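Local coordinates for protein putative dehydrogenase (Pseudarthrobacter phenanthrenivorans, PDB 6A3F) that oxidises levoglucosan to 3-dehydrolevoglucosan with NAD(+) as hydride acceptor, working as a homotetramer of the Gfo/Idh/MocA family, at residues 21-33 with 50-63. Sequence-based numbering, arbitrary orientation.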
ATOM      1  N   MET B  21     -37.287  28.641   0.433  1.00 57.23           N
ATOM      2  CA  MET B  21     -36.768  27.237   0.214  1.00 56.27           C
ATOM      3  C   MET B  21     -37.944  26.251   0.212  1.00 53.41           C
ATOM      4  O   MET B  21     -38.631  26.073   1.216  1.00 52.95           O
ATOM      5  CB  MET B  21     -35.777  26.823   1.306  1.00 57.09           C
ATOM      6  CG  MET B  21     -35.061  25.498   1.035  1.00 52.29           C
ATOM      7  SD  MET B  21     -33.952  25.001   2.385  1.00 54.16           S
ATOM      8  CE  MET B  21     -35.016  25.272   3.804  1.00 66.20           C
ATOM      9  N   GLN B  22     -38.147  25.593  -0.927  1.00 56.55           N
ATOM     10  CA  GLN B  22     -39.320  24.765  -1.133  1.00 54.27           C
ATOM     11  C   GLN B  22     -39.079  23.360  -0.558  1.00 48.27           C
ATOM     12  O   GLN B  22     -37.977  22.793  -0.642  1.00 40.68           O
ATOM     13  CB  GLN B  22     -39.652  24.707  -2.628  1.00 63.20           C
ATOM     14  CG  GLN B  22     -41.118  24.389  -2.915  1.00 75.53           C
ATOM     15  CD  GLN B  22     -41.380  24.069  -4.369  1.00 82.14           C
ATOM     16  OE1 GLN B  22     -40.647  24.510  -5.256  1.00 83.69           O
ATOM     17  NE2 GLN B  22     -42.431  23.297  -4.623  1.00 72.90           N
ATOM     18  N   ASN B  23     -40.137  22.805   0.006  1.00 40.41           N
ATOM     19  CA  ASN B  23     -40.224  21.387   0.294  1.00 41.01           C
ATOM     20  C   ASN B  23     -40.499  20.617  -1.008  1.00 42.35           C
ATOM     21  O   ASN B  23     -41.386  20.988  -1.759  1.00 42.85           O
ATOM     22  CB  ASN B  23     -41.311  21.118   1.319  1.00 43.65           C
ATOM     23  CG  ASN B  23     -40.948  21.590   2.705  1.00 47.38           C
ATOM     24  OD1 ASN B  23     -39.807  21.923   2.993  1.00 47.69           O
ATOM     25  ND2 ASN B  23     -41.928  21.593   3.589  1.00 55.86           N
ATOM     26  N   LEU B  24     -39.701  19.591  -1.313  1.00 37.00           N
ATOM     27  CA  LEU B  24     -39.932  18.721  -2.471  1.00 33.58           C
ATOM     28  C   LEU B  24     -40.201  17.294  -1.965  1.00 33.94           C
ATOM     29  O   LEU B  24     -39.373  16.681  -1.257  1.00 32.49           O
ATOM     30  CB  LEU B  24     -38.738  18.767  -3.427  1.00 32.99           C
ATOM     31  CG  LEU B  24     -38.575  20.043  -4.255  1.00 34.21           C
ATOM     32  CD1 LEU B  24     -37.227  20.063  -4.906  1.00 33.87           C
ATOM     33  CD2 LEU B  24     -39.652  20.191  -5.324  1.00 36.33           C
ATOM     34  N   ASN B  25     -41.391  16.794  -2.306  1.00 31.45           N
ATOM     35  CA  ASN B  25     -41.894  15.545  -1.799  1.00 31.94           C
ATOM     36  C   ASN B  25     -41.371  14.432  -2.711  1.00 32.06           C
ATOM     37  O   ASN B  25     -41.625  14.408  -3.914  1.00 30.45           O
ATOM     38  CB  ASN B  25     -43.427  15.545  -1.698  1.00 31.07           C
ATOM     39  CG  ASN B  25     -43.965  16.463  -0.622  1.00 29.36           C
ATOM     40  OD1 ASN B  25     -43.432  16.535   0.476  1.00 32.34           O
ATOM     41  ND2 ASN B  25     -45.069  17.132  -0.906  1.00 35.50           N
ATOM     42  N   VAL B  26     -40.651  13.508  -2.091  1.00 29.58           N
ATOM     43  CA  VAL B  26     -40.048  12.365  -2.776  1.00 29.44           C
ATOM     44  C   VAL B  26     -40.910  11.131  -2.572  1.00 27.88           C
ATOM     45  O   VAL B  26     -41.251  10.792  -1.423  1.00 27.56           O
ATOM     46  CB  VAL B  26     -38.625  12.071  -2.251  1.00 29.31           C
ATOM     47  CG1 VAL B  26     -38.027  10.842  -2.915  1.00 28.29           C
ATOM     48  CG2 VAL B  26     -37.720  13.280  -2.407  1.00 29.63           C
ATOM     49  N   GLY B  27     -41.165  10.456  -3.688  1.00 28.36           N
ATOM     50  CA  GLY B  27     -41.638   9.095  -3.696  1.00 29.19           C
ATOM     51  C   GLY B  27     -40.536   8.123  -4.092  1.00 27.87           C
ATOM     52  O   GLY B  27     -40.033   8.210  -5.197  1.00 28.43           O
ATOM     53  N   LEU B  28     -40.151   7.242  -3.181  1.00 25.29           N
ATOM     54  CA  LEU B  28     -39.169   6.172  -3.440  1.00 26.18           C
ATOM     55  C   LEU B  28     -39.917   4.888  -3.802  1.00 27.63           C
ATOM     56  O   LEU B  28     -40.779   4.443  -3.067  1.00 28.14           O
ATOM     57  CB  LEU B  28     -38.340   5.993  -2.162  1.00 29.33           C
ATOM     58  CG  LEU B  28     -37.348   4.836  -2.119  1.00 30.21           C
ATOM     59  CD1 LEU B  28     -36.301   4.994  -3.199  1.00 29.39           C
ATOM     60  CD2 LEU B  28     -36.673   4.741  -0.767  1.00 31.28           C
ATOM     61  N   ILE B  29     -39.572   4.309  -4.933  1.00 28.63           N
ATOM     62  CA  ILE B  29     -40.178   3.052  -5.374  1.00 31.23           C
ATOM     63  C   ILE B  29     -39.110   1.971  -5.263  1.00 29.74           C
ATOM     64  O   ILE B  29     -38.103   2.028  -5.999  1.00 28.70           O
ATOM     65  CB  ILE B  29     -40.716   3.196  -6.817  1.00 31.55           C
ATOM     66  CG1 ILE B  29     -41.724   4.344  -6.903  1.00 32.35           C
ATOM     67  CG2 ILE B  29     -41.281   1.876  -7.325  1.00 32.79           C
ATOM     68  CD1 ILE B  29     -42.127   4.707  -8.317  1.00 35.61           C
ATOM     69  N   GLY B  30     -39.319   1.035  -4.324  1.00 28.66           N
ATOM     70  CA  GLY B  30     -38.478  -0.150  -4.163  1.00 32.13           C
ATOM     71  C   GLY B  30     -37.173   0.185  -3.440  1.00 35.50           C
ATOM     72  O   GLY B  30     -37.176   0.910  -2.489  1.00 40.10           O
ATOM     73  N   GLY B  31     -36.056  -0.358  -3.895  1.00 38.32           N
ATOM     74  CA  GLY B  31     -34.775  -0.030  -3.294  1.00 40.87           C
ATOM     75  C   GLY B  31     -34.151  -1.185  -2.541  1.00 35.74           C
ATOM     76  O   GLY B  31     -32.958  -1.132  -2.286  1.00 36.56           O
ATOM     77  N   GLY B  32     -34.918  -2.218  -2.201  1.00 40.38           N
ATOM     78  CA  GLY B  32     -34.358  -3.374  -1.427  1.00 48.50           C
ATOM     79  C   GLY B  32     -33.789  -2.961  -0.063  1.00 53.06           C
ATOM     80  O   GLY B  32     -34.300  -2.026   0.602  1.00 46.92           O
ATOM     81  N   PHE B  33     -32.710  -3.612   0.363  1.00 61.95           N
ATOM     82  CA  PHE B  33     -32.063  -3.245   1.669  1.00 70.24           C
ATOM     83  C   PHE B  33     -31.483  -1.820   1.582  1.00 58.38           C
ATOM     84  O   PHE B  33     -31.551  -0.976   2.575  1.00 40.86           O
ATOM     85  CB  PHE B  33     -30.973  -4.257   2.040  1.00 77.98           C
ATOM     86  CG  PHE B  33     -31.431  -5.693   2.121  1.00 91.68           C
ATOM     87  CD1 PHE B  33     -32.758  -6.017   2.393  1.00 95.88           C
ATOM     88  CD2 PHE B  33     -30.524  -6.730   1.945  1.00 96.22           C
ATOM     89  CE1 PHE B  33     -33.166  -7.340   2.470  1.00 97.35           C
ATOM     90  CE2 PHE B  33     -30.935  -8.054   2.025  1.00 98.31           C
ATOM     91  CZ  PHE B  33     -32.254  -8.357   2.289  1.00 96.65           C
ATOM     92  N   TRP B  50     -25.835  23.578   3.189  1.00 24.72           N
ATOM     93  CA  TRP B  50     -26.801  24.495   3.778  1.00 26.58           C
ATOM     94  C   TRP B  50     -26.400  25.969   3.559  1.00 27.71           C
ATOM     95  O   TRP B  50     -25.251  26.371   3.824  1.00 29.07           O
ATOM     96  CB  TRP B  50     -26.994  24.215   5.263  1.00 27.51           C
ATOM     97  CG  TRP B  50     -28.145  24.992   5.822  1.00 29.43           C
ATOM     98  CD1 TRP B  50     -28.088  26.197   6.473  1.00 30.85           C
ATOM     99  CD2 TRP B  50     -29.539  24.661   5.718  1.00 28.71           C
ATOM    100  NE1 TRP B  50     -29.352  26.605   6.818  1.00 32.54           N
ATOM    101  CE2 TRP B  50     -30.258  25.685   6.376  1.00 30.34           C
ATOM    102  CE3 TRP B  50     -30.248  23.588   5.177  1.00 28.66           C
ATOM    103  CZ2 TRP B  50     -31.648  25.664   6.506  1.00 28.95           C
ATOM    104  CZ3 TRP B  50     -31.615  23.563   5.312  1.00 30.37           C
ATOM    105  CH2 TRP B  50     -32.311  24.603   5.948  1.00 29.79           C
ATOM    106  N   PRO B  51     -27.327  26.805   3.096  1.00 28.68           N
ATOM    107  CA  PRO B  51     -28.736  26.490   2.760  1.00 30.52           C
ATOM    108  C   PRO B  51     -28.902  25.518   1.589  1.00 28.72           C
ATOM    109  O   PRO B  51     -28.193  25.601   0.605  1.00 27.18           O
ATOM    110  CB  PRO B  51     -29.342  27.840   2.307  1.00 31.59           C
ATOM    111  CG  PRO B  51     -28.425  28.877   2.893  1.00 32.92           C
ATOM    112  CD  PRO B  51     -27.055  28.229   2.826  1.00 31.67           C
ATOM    113  N   ALA B  52     -29.860  24.621   1.723  1.00 28.84           N
ATOM    114  CA  ALA B  52     -30.071  23.601   0.745  1.00 30.45           C
ATOM    115  C   ALA B  52     -30.795  24.186  -0.467  1.00 34.24           C
ATOM    116  O   ALA B  52     -31.561  25.127  -0.343  1.00 35.26           O
ATOM    117  CB  ALA B  52     -30.847  22.444   1.332  1.00 29.90           C
ATOM    118  N   PRO B  53     -30.546  23.599  -1.643  1.00 36.41           N
ATOM    119  CA  PRO B  53     -31.307  24.012  -2.810  1.00 36.63           C
ATOM    120  C   PRO B  53     -32.814  23.819  -2.564  1.00 37.33           C
ATOM    121  O   PRO B  53     -33.594  24.617  -3.045  1.00 37.62           O
ATOM    122  CB  PRO B  53     -30.804  23.168  -3.993  1.00 36.02           C
ATOM    123  CG  PRO B  53     -29.871  22.110  -3.395  1.00 36.27           C
ATOM    124  CD  PRO B  53     -29.622  22.499  -1.958  1.00 35.23           C
ATOM    125  N   ALA B  54     -33.188  22.779  -1.831  1.00 35.59           N
ATOM    126  CA  ALA B  54     -34.565  22.528  -1.466  1.00 35.73           C
ATOM    127  C   ALA B  54     -34.566  21.461  -0.378  1.00 38.06           C
ATOM    128  O   ALA B  54     -33.584  20.744  -0.240  1.00 40.62           O
ATOM    129  CB  ALA B  54     -35.365  22.068  -2.665  1.00 37.45           C
ATOM    130  N   LEU B  55     -35.668  21.356   0.359  1.00 38.17           N
ATOM    131  CA  LEU B  55     -35.756  20.437   1.479  1.00 36.57           C
ATOM    132  C   LEU B  55     -36.420  19.135   1.021  1.00 34.93           C
ATOM    133  O   LEU B  55     -37.612  19.118   0.782  1.00 32.58           O
ATOM    134  CB  LEU B  55     -36.564  21.075   2.615  1.00 40.08           C
ATOM    135  CG  LEU B  55     -35.745  21.824   3.664  1.00 45.12           C
ATOM    136  CD1 LEU B  55     -36.644  22.422   4.739  1.00 50.05           C
ATOM    137  CD2 LEU B  55     -34.692  20.898   4.276  1.00 45.21           C
ATOM    138  N   PRO B  56     -35.649  18.050   0.925  1.00 32.67           N
ATOM    139  CA  PRO B  56     -36.277  16.794   0.509  1.00 30.68           C
ATOM    140  C   PRO B  56     -37.218  16.315   1.623  1.00 30.73           C
ATOM    141  O   PRO B  56     -36.884  16.399   2.805  1.00 32.79           O
ATOM    142  CB  PRO B  56     -35.116  15.814   0.284  1.00 30.43           C
ATOM    143  CG  PRO B  56     -33.903  16.702   0.131  1.00 30.76           C
ATOM    144  CD  PRO B  56     -34.187  17.900   1.009  1.00 31.89           C
ATOM    145  N   VAL B  57     -38.396  15.839   1.245  1.00 31.00           N
ATOM    146  CA  VAL B  57     -39.304  15.246   2.197  1.00 28.66           C
ATOM    147  C   VAL B  57     -39.544  13.798   1.755  1.00 29.47           C
ATOM    148  O   VAL B  57     -39.857  13.537   0.589  1.00 30.81           O
ATOM    149  CB  VAL B  57     -40.641  16.019   2.301  1.00 29.48           C
ATOM    150  CG1 VAL B  57     -41.636  15.259   3.175  1.00 30.29           C
ATOM    151  CG2 VAL B  57     -40.481  17.441   2.821  1.00 31.01           C
ATOM    152  N   ARG B  58     -39.384  12.880   2.687  1.00 29.77           N
ATOM    153  CA  ARG B  58     -39.580  11.488   2.435  1.00 29.52           C
ATOM    154  C   ARG B  58     -41.089  11.237   2.522  1.00 31.71           C
ATOM    155  O   ARG B  58     -41.576  10.869   3.569  1.00 31.44           O
ATOM    156  CB  ARG B  58     -38.802  10.633   3.443  1.00 27.60           C
ATOM    157  CG  ARG B  58     -37.289  10.814   3.367  1.00 27.12           C
ATOM    158  CD  ARG B  58     -36.503  10.221   4.529  1.00 27.55           C
ATOM    159  NE  ARG B  58     -36.436  11.166   5.641  1.00 27.06           N
ATOM    160  CZ  ARG B  58     -36.241  10.864   6.916  1.00 27.61           C
ATOM    161  NH1 ARG B  58     -36.127   9.612   7.322  1.00 28.83           N
ATOM    162  NH2 ARG B  58     -36.233  11.843   7.802  1.00 30.57           N
ATOM    163  N   LYS B  59     -41.792  11.470   1.416  1.00 31.72           N
ATOM    164  CA  LYS B  59     -43.244  11.606   1.472  1.00 32.42           C
ATOM    165  C   LYS B  59     -43.893  10.225   1.418  1.00 31.05           C
ATOM    166  O   LYS B  59     -44.748   9.893   2.273  1.00 31.77           O
ATOM    167  CB  LYS B  59     -43.752  12.506   0.343  1.00 35.00           C
ATOM    168  CG  LYS B  59     -45.234  12.867   0.454  1.00 31.84           C
ATOM    169  CD  LYS B  59     -45.591  13.538   1.769  1.00 33.24           C
ATOM    170  CE  LYS B  59     -46.903  14.282   1.673  1.00 40.50           C
ATOM    171  NZ  LYS B  59     -47.080  15.240   2.791  1.00 43.88           N
ATOM    172  N   VAL B  60     -43.499   9.426   0.438  1.00 30.61           N
ATOM    173  CA  VAL B  60     -44.140   8.128   0.227  1.00 31.44           C
ATOM    174  C   VAL B  60     -43.120   7.118  -0.303  1.00 29.25           C
ATOM    175  O   VAL B  60     -42.280   7.476  -1.091  1.00 27.68           O
ATOM    176  CB  VAL B  60     -45.328   8.280  -0.743  1.00 31.87           C
ATOM    177  CG1 VAL B  60     -44.897   8.662  -2.142  1.00 33.16           C
ATOM    178  CG2 VAL B  60     -46.171   7.029  -0.779  1.00 33.19           C
ATOM    179  N   ILE B  61     -43.253   5.866   0.128  1.00 31.04           N
ATOM    180  CA  ILE B  61     -42.454   4.738  -0.363  1.00 32.18           C
ATOM    181  C   ILE B  61     -43.400   3.639  -0.865  1.00 34.57           C
ATOM    182  O   ILE B  61     -44.407   3.354  -0.239  1.00 33.26           O
ATOM    183  CB  ILE B  61     -41.487   4.232   0.731  1.00 29.01           C
ATOM    184  CG1 ILE B  61     -40.501   3.186   0.221  1.00 31.03           C
ATOM    185  CG2 ILE B  61     -42.234   3.756   1.968  1.00 31.39           C
ATOM    186  CD1 ILE B  61     -39.369   2.937   1.179  1.00 32.88           C
ATOM    187  N   ALA B  62     -43.050   3.072  -2.014  1.00 33.04           N
ATOM    188  CA  ALA B  62     -43.771   1.923  -2.592  1.00 33.08           C
ATOM    189  C   ALA B  62     -42.936   0.662  -2.442  1.00 35.61           C
ATOM    190  O   ALA B  62     -41.742   0.681  -2.779  1.00 35.86           O
ATOM    191  CB  ALA B  62     -44.026   2.192  -4.047  1.00 32.80           C
ATOM    192  N   GLU B  63     -43.555  -0.417  -1.974  1.00 33.09           N
ATOM    193  CA  GLU B  63     -42.971  -1.742  -2.042  1.00 33.86           C
ATOM    194  C   GLU B  63     -44.022  -2.718  -2.609  1.00 35.64           C
ATOM    195  O   GLU B  63     -45.132  -2.315  -2.957  1.00 36.04           O
ATOM    196  CB  GLU B  63     -42.480  -2.221  -0.677  1.00 31.30           C
ATOM    197  CG  GLU B  63     -41.515  -1.276   0.008  1.00 36.18           C
ATOM    198  CD  GLU B  63     -40.132  -1.162  -0.611  1.00 36.86           C
ATOM    199  OE1 GLU B  63     -39.753  -2.030  -1.395  1.00 38.07           O
ATOM    200  OE2 GLU B  63     -39.439  -0.155  -0.309  1.00 39.56           O
TER
HETATM  201  O   HOH W   1     -37.407  -3.110  -2.664  1.00 43.43           O
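Strands 23-30 and 55-62 run parallel, their backbones hydrogen-bonded from L55 N with Q22 O to G30 N with A62 O. Between V26 and G27 the register slips by one residue, a beta bulge: V26 O accepts from both K59 N (3.0 Å) and V60 N (3.2 Å), the first less straight at 143°. G27 suits this point because a side chain on it would share the face of V60 and crowd V60 CG1, already 3.6 Å from G27 CA.

Among apolar side chains, L28 CD2 meets I61 CD1 at 3.8 Å, the two lying side by side. Before the strands begin, M21 is extended as far as SD and then turns (chi3 47°), swinging CE across L55 and W50; M21 SD sits obliquely 4.6 Å from the six-membered ring centroid of W50, a Met-aromatic contact. W50 NE1 hydrogen-bonds to E71 of the second subunit.

N25 and K59 align their aliphatic parts; N25 ND2 hydrogen-bonds to D93 O and K59 NZ forms a salt bridge with E79.

At the C-terminal ends, a water accepts from G32 N and donates to NADH-binding E63, its oxygen 2.9 Å from E63 OE1. G30, G31 and G32 have positive phi, favouring glycine; at G31 a CB would also hit G30 O.

Helix 35-48 completes this Rossmann beta-alpha-beta unit, covering V26 and L28; helix 85-89 packs on I29, V60 and A62, helix 355-371 on L24 and P56, and strand 96-100 flanks 23-30.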